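Local coordinates for protein trehalose-6-phosphate phosphatase (Neosartorya fumigata, PDB 5DXL) that belongs to the phosphatases of the HAD clan and pairs a large mixed-sheet domain with a smaller alpha/beta domain, at residues A[119-127]-A[154-162]. Sequence-based numbering, arbitrary orientation.
Sequences VFQHFTERT and QARECRKML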
loop_
_atom_site.group_PDB
_atom_site.type_symbol
_atom_site.label_atom_id
_atom_site.label_comp_id
_atom_site.label_asym_id
_atom_site.label_seq_id
_atom_site.Cartn_x
_atom_site.Cartn_y
_atom_site.Cartn_z
ATOM N N VAL A 119 19.474 12.964 18.015
ATOM C CA VAL A 119 20.521 12.105 17.477
ATOM C C VAL A 119 20.963 12.564 16.086
ATOM O O VAL A 119 22.157 12.704 15.814
ATOM C CB VAL A 119 20.060 10.643 17.410
ATOM C CG1 VAL A 119 21.029 9.793 16.590
ATOM C CG2 VAL A 119 19.884 10.073 18.811
ATOM N N PHE A 120 20.005 12.794 15.195
ATOM C CA PHE A 120 20.358 13.282 13.867
ATOM C C PHE A 120 21.088 14.634 13.922
ATOM O O PHE A 120 22.019 14.870 13.150
ATOM C CB PHE A 120 19.102 13.403 12.978
ATOM C CG PHE A 120 18.636 12.104 12.351
ATOM C CD1 PHE A 120 19.366 10.933 12.446
ATOM C CD2 PHE A 120 17.435 12.077 11.640
ATOM C CE1 PHE A 120 18.909 9.755 11.849
ATOM C CE2 PHE A 120 16.976 10.910 11.034
ATOM C CZ PHE A 120 17.708 9.750 11.140
ATOM N N GLN A 121 20.683 15.525 14.826
ATOM C CA GLN A 121 21.318 16.840 14.896
ATOM C C GLN A 121 22.770 16.698 15.326
ATOM O O GLN A 121 23.655 17.407 14.843
ATOM C CB GLN A 121 20.577 17.762 15.868
ATOM C CG GLN A 121 21.208 19.140 15.995
ATOM C CD GLN A 121 21.189 19.922 14.688
ATOM O OE1 GLN A 121 20.293 19.750 13.859
ATOM N NE2 GLN A 121 22.183 20.788 14.500
ATOM N N HIS A 122 22.993 15.752 16.226
ATOM C CA HIS A 122 24.324 15.466 16.738
ATOM C C HIS A 122 25.243 15.018 15.618
ATOM O O HIS A 122 26.345 15.557 15.457
ATOM C CB HIS A 122 24.245 14.395 17.812
ATOM C CG HIS A 122 25.547 14.124 18.488
ATOM N ND1 HIS A 122 26.356 13.062 18.146
ATOM C CD2 HIS A 122 26.173 14.769 19.498
ATOM C CE1 HIS A 122 27.430 13.072 18.915
ATOM N NE2 HIS A 122 27.343 14.096 19.744
ATOM N N PHE A 123 24.782 14.039 14.843
ATOM C CA PHE A 123 25.567 13.517 13.732
ATOM C C PHE A 123 25.691 14.534 12.609
ATOM O O PHE A 123 26.698 14.548 11.898
ATOM C CB PHE A 123 24.969 12.212 13.201
ATOM C CG PHE A 123 25.390 11.004 13.974
ATOM C CD1 PHE A 123 26.528 10.294 13.610
ATOM C CD2 PHE A 123 24.674 10.590 15.086
ATOM C CE1 PHE A 123 26.931 9.174 14.327
ATOM C CE2 PHE A 123 25.068 9.475 15.813
ATOM C CZ PHE A 123 26.210 8.768 15.436
ATOM N N THR A 124 24.684 15.390 12.441
ATOM C CA THR A 124 24.767 16.426 11.421
ATOM C C THR A 124 25.897 17.413 11.720
ATOM O O THR A 124 26.708 17.719 10.846
ATOM C CB THR A 124 23.439 17.176 11.279
ATOM O OG1 THR A 124 22.452 16.241 10.834
ATOM C CG2 THR A 124 23.558 18.298 10.261
ATOM N N GLU A 125 25.964 17.883 12.960
ATOM C CA GLU A 125 27.020 18.808 13.359
ATOM C C GLU A 125 28.408 18.190 13.173
ATOM O O GLU A 125 29.398 18.905 12.998
ATOM C CB GLU A 125 26.819 19.237 14.814
ATOM C CG GLU A 125 25.560 20.061 15.039
ATOM C CD GLU A 125 25.135 20.100 16.497
ATOM O OE1 GLU A 125 25.732 19.367 17.315
ATOM O OE2 GLU A 125 24.194 20.857 16.824
ATOM N N ARG A 126 28.472 16.862 13.189
ATOM C CA ARG A 126 29.756 16.157 13.116
ATOM C C ARG A 126 30.017 15.473 11.769
ATOM O O ARG A 126 30.984 14.714 11.622
ATOM C CB ARG A 126 29.835 15.130 14.240
ATOM C CG ARG A 126 29.990 15.777 15.607
ATOM C CD ARG A 126 29.393 14.951 16.728
ATOM N NE ARG A 126 29.518 15.643 18.014
ATOM C CZ ARG A 126 28.702 16.611 18.432
ATOM N NH1 ARG A 126 27.683 17.006 17.675
ATOM N NH2 ARG A 126 28.899 17.184 19.615
ATOM N N THR A 127 29.165 15.743 10.786
ATOM C CA THR A 127 29.338 15.154 9.463
ATOM C C THR A 127 29.106 16.226 8.408
ATOM O O THR A 127 27.973 16.465 7.996
ATOM C CB THR A 127 28.375 13.972 9.226
ATOM O OG1 THR A 127 28.422 13.064 10.337
ATOM C CG2 THR A 127 28.735 13.226 7.957
ATOM N N GLN A 154 29.509 6.980 9.532
ATOM C CA GLN A 154 28.646 7.704 10.451
ATOM C C GLN A 154 27.229 7.144 10.405
ATOM O O GLN A 154 26.564 7.023 11.431
ATOM C CB GLN A 154 28.631 9.194 10.108
ATOM C CG GLN A 154 29.940 9.922 10.411
ATOM C CD GLN A 154 30.118 10.179 11.895
ATOM O OE1 GLN A 154 30.359 9.249 12.669
ATOM N NE2 GLN A 154 29.994 11.438 12.301
ATOM N N ALA A 155 26.773 6.809 9.206
ATOM C CA ALA A 155 25.417 6.285 9.056
ATOM C C ALA A 155 25.282 4.908 9.696
ATOM O O ALA A 155 24.279 4.627 10.351
ATOM C CB ALA A 155 25.030 6.241 7.586
ATOM N N ARG A 156 26.296 4.055 9.541
ATOM C CA ARG A 156 26.274 2.750 10.203
ATOM C C ARG A 156 26.247 2.922 11.718
ATOM O O ARG A 156 25.514 2.224 12.410
ATOM C CB ARG A 156 27.484 1.894 9.804
ATOM C CG ARG A 156 27.441 1.395 8.377
ATOM C CD ARG A 156 28.516 0.351 8.115
ATOM N NE ARG A 156 29.869 0.880 8.277
ATOM C CZ ARG A 156 30.552 1.494 7.313
ATOM N NH1 ARG A 156 30.008 1.680 6.114
ATOM N NH2 ARG A 156 31.785 1.929 7.542
ATOM N N GLU A 157 27.040 3.860 12.230
ATOM C CA GLU A 157 27.107 4.068 13.672
ATOM C C GLU A 157 25.803 4.653 14.203
ATOM O O GLU A 157 25.292 4.228 15.243
ATOM C CB GLU A 157 28.289 4.973 14.024
ATOM C CG GLU A 157 29.627 4.405 13.543
ATOM C CD GLU A 157 29.963 3.068 14.207
ATOM O OE1 GLU A 157 30.272 3.088 15.414
ATOM O OE2 GLU A 157 29.912 2.006 13.531
ATOM N N CYS A 158 25.245 5.598 13.457
ATOM C CA CYS A 158 23.992 6.228 13.851
ATOM C C CYS A 158 22.838 5.226 13.807
ATOM O O CYS A 158 21.991 5.200 14.701
ATOM C CB CYS A 158 23.707 7.425 12.946
ATOM S SG CYS A 158 22.178 8.315 13.380
ATOM N N ARG A 159 22.820 4.393 12.771
ATOM C CA ARG A 159 21.798 3.369 12.639
ATOM C C ARG A 159 21.836 2.395 13.809
ATOM O O ARG A 159 20.801 2.080 14.387
ATOM C CB ARG A 159 21.955 2.610 11.320
ATOM C CG ARG A 159 20.914 1.516 11.149
ATOM C CD ARG A 159 21.025 0.787 9.825
ATOM N NE ARG A 159 19.901 -0.138 9.671
ATOM C CZ ARG A 159 19.612 -0.793 8.551
ATOM N NH1 ARG A 159 20.365 -0.633 7.473
ATOM N NH2 ARG A 159 18.563 -1.607 8.509
ATOM N N LYS A 160 23.029 1.924 14.162
ATOM C CA LYS A 160 23.150 0.992 15.275
ATOM C C LYS A 160 22.601 1.622 16.551
ATOM O O LYS A 160 21.861 0.985 17.304
ATOM C CB LYS A 160 24.608 0.558 15.471
ATOM C CG LYS A 160 24.812 -0.301 16.704
ATOM C CD LYS A 160 26.262 -0.743 16.864
ATOM C CE LYS A 160 26.479 -1.405 18.218
ATOM N NZ LYS A 160 27.745 -2.185 18.271
HETATM N N MSE A 161 22.936 2.888 16.769
HETATM C CA MSE A 161 22.465 3.609 17.941
HETATM C C MSE A 161 20.939 3.675 17.991
HETATM O O MSE A 161 20.332 3.373 19.020
HETATM C CB MSE A 161 23.047 5.015 17.966
HETATM C CG MSE A 161 22.560 5.855 19.114
HETATM SE SE MSE A 161 23.787 7.330 19.429
HETATM C CE MSE A 161 25.371 6.277 19.753
ATOM N N LEU A 162 20.325 4.059 16.875
ATOM C CA LEU A 162 18.864 4.157 16.807
ATOM C C LEU A 162 18.177 2.808 17.015
ATOM O O LEU A 162 17.135 2.729 17.671
ATOM C CB LEU A 162 18.438 4.761 15.465
ATOM C CG LEU A 162 18.828 6.235 15.337
ATOM C CD1 LEU A 162 18.560 6.769 13.944
ATOM C CD2 LEU A 162 18.123 7.080 16.390
#
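Cys158 points at Val119, Phe120 and Phe123 of the facing helix and makes sulfur and CH contacts with them. Its CB lies almost squarely over the Phe123 ring, 3.7 Å from the centroid and 8° off the normal, a CH-pi contact. Because SG is anti to the backbone N (chi1 -179°), the sulfur stays over this face, 4.2 Å from the centroid, while lying in plane at the edge of the Phe120 ring, 3.9 Å from CE1, so one thiol serves two rings differently. Apolar contacts continue toward Leu162, whose two methyls divide their work: CD1 touches Phe120 CE1 at 3.7 Å and CD2 meets Val119 CG1 at 4.0 Å. At the outer side the selenium of selenomethionine Met161 lies by the edge of Phe123. Segments 119-125 and 154-162 run nearly antiparallel, 162° between their directions; their parent helices, 112-125 and 148-164, pack on the four-stranded antiparallel sheet of the smaller alpha/beta domain, the cap of this HAD-clan fold, where Trp141 touches Phe120, Phe123 and Gln154. The polar link joins Thr127 to Gln154. Bent at chi2, Gln154 sends NE2 to Thr127 OG1, a 3.0 Å hydrogen bond, while that hydroxyl donates to Phe123 O at 2.8 Å.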